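Long-range contact in petrobactin-binding protein YclQ (Bacillus subtilis subsp. subtilis str. 168, PDB 3GFV), which binds iron-free and ferric petrobactin selectively, as the solute-binding component of the YclNOPQ ABC transporter for ferric-petrobactin uptake: residues K14-Q22 with G27-K35. Residues are numbered along the deposited sequence; the frame is centred on the assembly and turned at random.
Sequences KEQITVKHQ and GTKVPKNPK
I17 and V30 form a hydrogen-bonded antiparallel pair: I17 N reaches V30 O at 2.7 Å, and V30 N returns a nearly straight bond (173°) to I17 O. V19 and T28 repeat this double link. Q16 and P31 form a non-hydrogen-bonded pair, and beyond it K32 N bonds to E15 O. CA-H...O contacts supplement the ladder, the closest from Q16 CA to V30 O at 3.3 Å. On the face carrying I17, V19, T28 and V30, the CG1 of V30 is anti to the carbonyl carbon (chi1 -45°), and its CG2 falls between backbone N and carbonyl carbon, tight against I17 CG2 at 3.5 Å and against V19 CG2 at 3.6 Å. On the other face K29 bends at chi2 (61°) and runs alongside T18, its NZ giving a hydrogen bond to T18 OG1 at 2.9 Å. Beyond the strands E15 and K32 lie side by side in a loose salt bridge, OE2 to NZ 3.6 Å. V19 and V30 pack on I119 of strand 118-120, and V19 also meets helix 128-142. This is a two-stranded beta hairpin, laid by the face of V19 and V30 on the N-terminal lobe of a periplasmic-binding-protein fold.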
# COMPACT_ATOMS: atom_id res chain seq x y z
N LYS A 14 7.01 21.54 25.32
CA LYS A 14 6.44 20.25 24.91
C LYS A 14 7.52 19.24 24.52
O LYS A 14 8.46 19.56 23.79
CB LYS A 14 5.43 20.45 23.77
CG LYS A 14 5.88 21.42 22.68
CD LYS A 14 4.76 21.69 21.68
CE LYS A 14 3.68 22.59 22.28
NZ LYS A 14 4.11 24.02 22.40
N GLU A 15 7.39 18.02 25.02
CA GLU A 15 8.39 16.98 24.81
C GLU A 15 8.51 16.67 23.32
O GLU A 15 7.51 16.57 22.63
CB GLU A 15 8.00 15.72 25.59
CG GLU A 15 8.91 14.54 25.35
CD GLU A 15 8.53 13.32 26.16
OE1 GLU A 15 7.67 13.46 27.07
OE2 GLU A 15 9.08 12.23 25.90
N GLN A 16 9.75 16.58 22.83
CA GLN A 16 10.00 16.32 21.40
C GLN A 16 10.61 14.95 21.21
O GLN A 16 11.26 14.42 22.10
CB GLN A 16 10.97 17.36 20.84
CG GLN A 16 10.59 18.80 21.14
CD GLN A 16 9.45 19.26 20.27
OE1 GLN A 16 8.40 19.66 20.77
NE2 GLN A 16 9.65 19.18 18.97
N ILE A 17 10.40 14.38 20.03
CA ILE A 17 11.08 13.14 19.66
C ILE A 17 11.73 13.34 18.29
O ILE A 17 11.15 13.99 17.40
CB ILE A 17 10.12 11.92 19.69
CG1 ILE A 17 10.80 10.68 19.12
CG2 ILE A 17 8.85 12.20 18.92
CD1 ILE A 17 10.26 9.38 19.69
N THR A 18 12.94 12.81 18.13
CA THR A 18 13.69 12.90 16.89
C THR A 18 13.33 11.73 15.97
O THR A 18 13.53 10.58 16.34
CB THR A 18 15.22 12.92 17.15
OG1 THR A 18 15.54 14.09 17.91
CG2 THR A 18 16.02 12.95 15.85
N VAL A 19 12.81 12.04 14.79
CA VAL A 19 12.33 11.03 13.86
C VAL A 19 13.20 10.99 12.60
O VAL A 19 13.11 11.87 11.77
CB VAL A 19 10.85 11.33 13.46
CG1 VAL A 19 10.35 10.34 12.38
CG2 VAL A 19 9.96 11.30 14.69
N LYS A 20 14.05 9.98 12.48
CA LYS A 20 14.75 9.76 11.22
C LYS A 20 13.76 9.20 10.19
O LYS A 20 12.98 8.29 10.48
CB LYS A 20 15.94 8.80 11.41
CG LYS A 20 17.09 9.46 12.19
CD LYS A 20 18.31 8.55 12.34
CE LYS A 20 19.50 9.35 12.88
NZ LYS A 20 20.48 8.48 13.61
N HIS A 21 13.78 9.77 8.99
CA HIS A 21 12.93 9.28 7.92
C HIS A 21 13.63 9.49 6.59
O HIS A 21 14.67 10.14 6.54
CB HIS A 21 11.55 9.97 7.95
CG HIS A 21 11.61 11.44 7.69
ND1 HIS A 21 11.91 12.37 8.66
CD2 HIS A 21 11.38 12.15 6.55
CE1 HIS A 21 11.87 13.59 8.14
NE2 HIS A 21 11.56 13.48 6.85
N GLN A 22 13.05 8.93 5.53
CA GLN A 22 13.65 8.97 4.20
C GLN A 22 14.08 10.35 3.74
O GLN A 22 15.10 10.48 3.05
CB GLN A 22 12.69 8.39 3.16
CG GLN A 22 13.14 7.07 2.62
CD GLN A 22 14.48 7.19 1.96
OE1 GLN A 22 15.42 6.47 2.29
NE2 GLN A 22 14.60 8.14 1.04
N GLY A 27 17.24 13.31 11.08
CA GLY A 27 16.14 13.40 12.01
C GLY A 27 15.40 14.71 12.01
O GLY A 27 15.99 15.80 12.02
N THR A 28 14.08 14.61 12.04
CA THR A 28 13.20 15.76 12.21
C THR A 28 12.58 15.73 13.61
O THR A 28 12.02 14.70 14.01
CB THR A 28 12.06 15.70 11.20
OG1 THR A 28 12.59 15.74 9.87
CG2 THR A 28 11.09 16.85 11.42
N LYS A 29 12.66 16.84 14.33
CA LYS A 29 12.04 16.96 15.64
C LYS A 29 10.53 17.06 15.51
O LYS A 29 10.03 17.95 14.83
CB LYS A 29 12.55 18.22 16.36
CG LYS A 29 13.61 17.97 17.41
CD LYS A 29 14.85 17.35 16.82
CE LYS A 29 15.98 17.35 17.82
NZ LYS A 29 17.08 16.47 17.35
N VAL A 30 9.82 16.15 16.17
CA VAL A 30 8.35 16.18 16.17
C VAL A 30 7.85 16.12 17.62
O VAL A 30 8.51 15.56 18.52
CB VAL A 30 7.71 15.05 15.30
CG1 VAL A 30 8.42 14.94 13.94
CG2 VAL A 30 7.73 13.74 16.03
N PRO A 31 6.69 16.73 17.88
CA PRO A 31 6.24 16.67 19.28
C PRO A 31 5.78 15.26 19.61
O PRO A 31 5.17 14.59 18.77
CB PRO A 31 5.05 17.63 19.33
CG PRO A 31 4.83 18.11 17.91
CD PRO A 31 5.69 17.33 16.99
N LYS A 32 6.08 14.80 20.83
CA LYS A 32 5.57 13.53 21.29
C LYS A 32 4.07 13.69 21.49
O LYS A 32 3.61 14.75 21.93
CB LYS A 32 6.25 13.17 22.60
CG LYS A 32 5.62 12.00 23.33
CD LYS A 32 6.44 10.74 23.14
CE LYS A 32 6.47 9.95 24.44
NZ LYS A 32 7.74 9.19 24.59
N ASN A 33 3.30 12.66 21.15
CA ASN A 33 1.85 12.68 21.35
C ASN A 33 1.22 13.92 20.72
O ASN A 33 0.54 14.70 21.42
CB ASN A 33 1.51 12.62 22.84
CG ASN A 33 1.96 11.32 23.49
OD1 ASN A 33 2.67 11.33 24.50
ND2 ASN A 33 1.56 10.20 22.90
N PRO A 34 1.47 14.13 19.42
CA PRO A 34 0.81 15.25 18.74
C PRO A 34 -0.70 15.02 18.71
O PRO A 34 -1.16 13.88 18.81
CB PRO A 34 1.42 15.22 17.34
CG PRO A 34 1.80 13.80 17.11
CD PRO A 34 2.15 13.22 18.47
N LYS A 35 -1.45 16.11 18.59
CA LYS A 35 -2.91 16.09 18.70
C LYS A 35 -3.64 16.50 17.43
O LYS A 35 -4.85 16.32 17.33
CB LYS A 35 -3.34 17.05 19.82
CG LYS A 35 -2.66 16.80 21.15
CD LYS A 35 -2.98 15.40 21.65
CE LYS A 35 -2.44 15.20 23.06
NZ LYS A 35 -2.38 13.75 23.36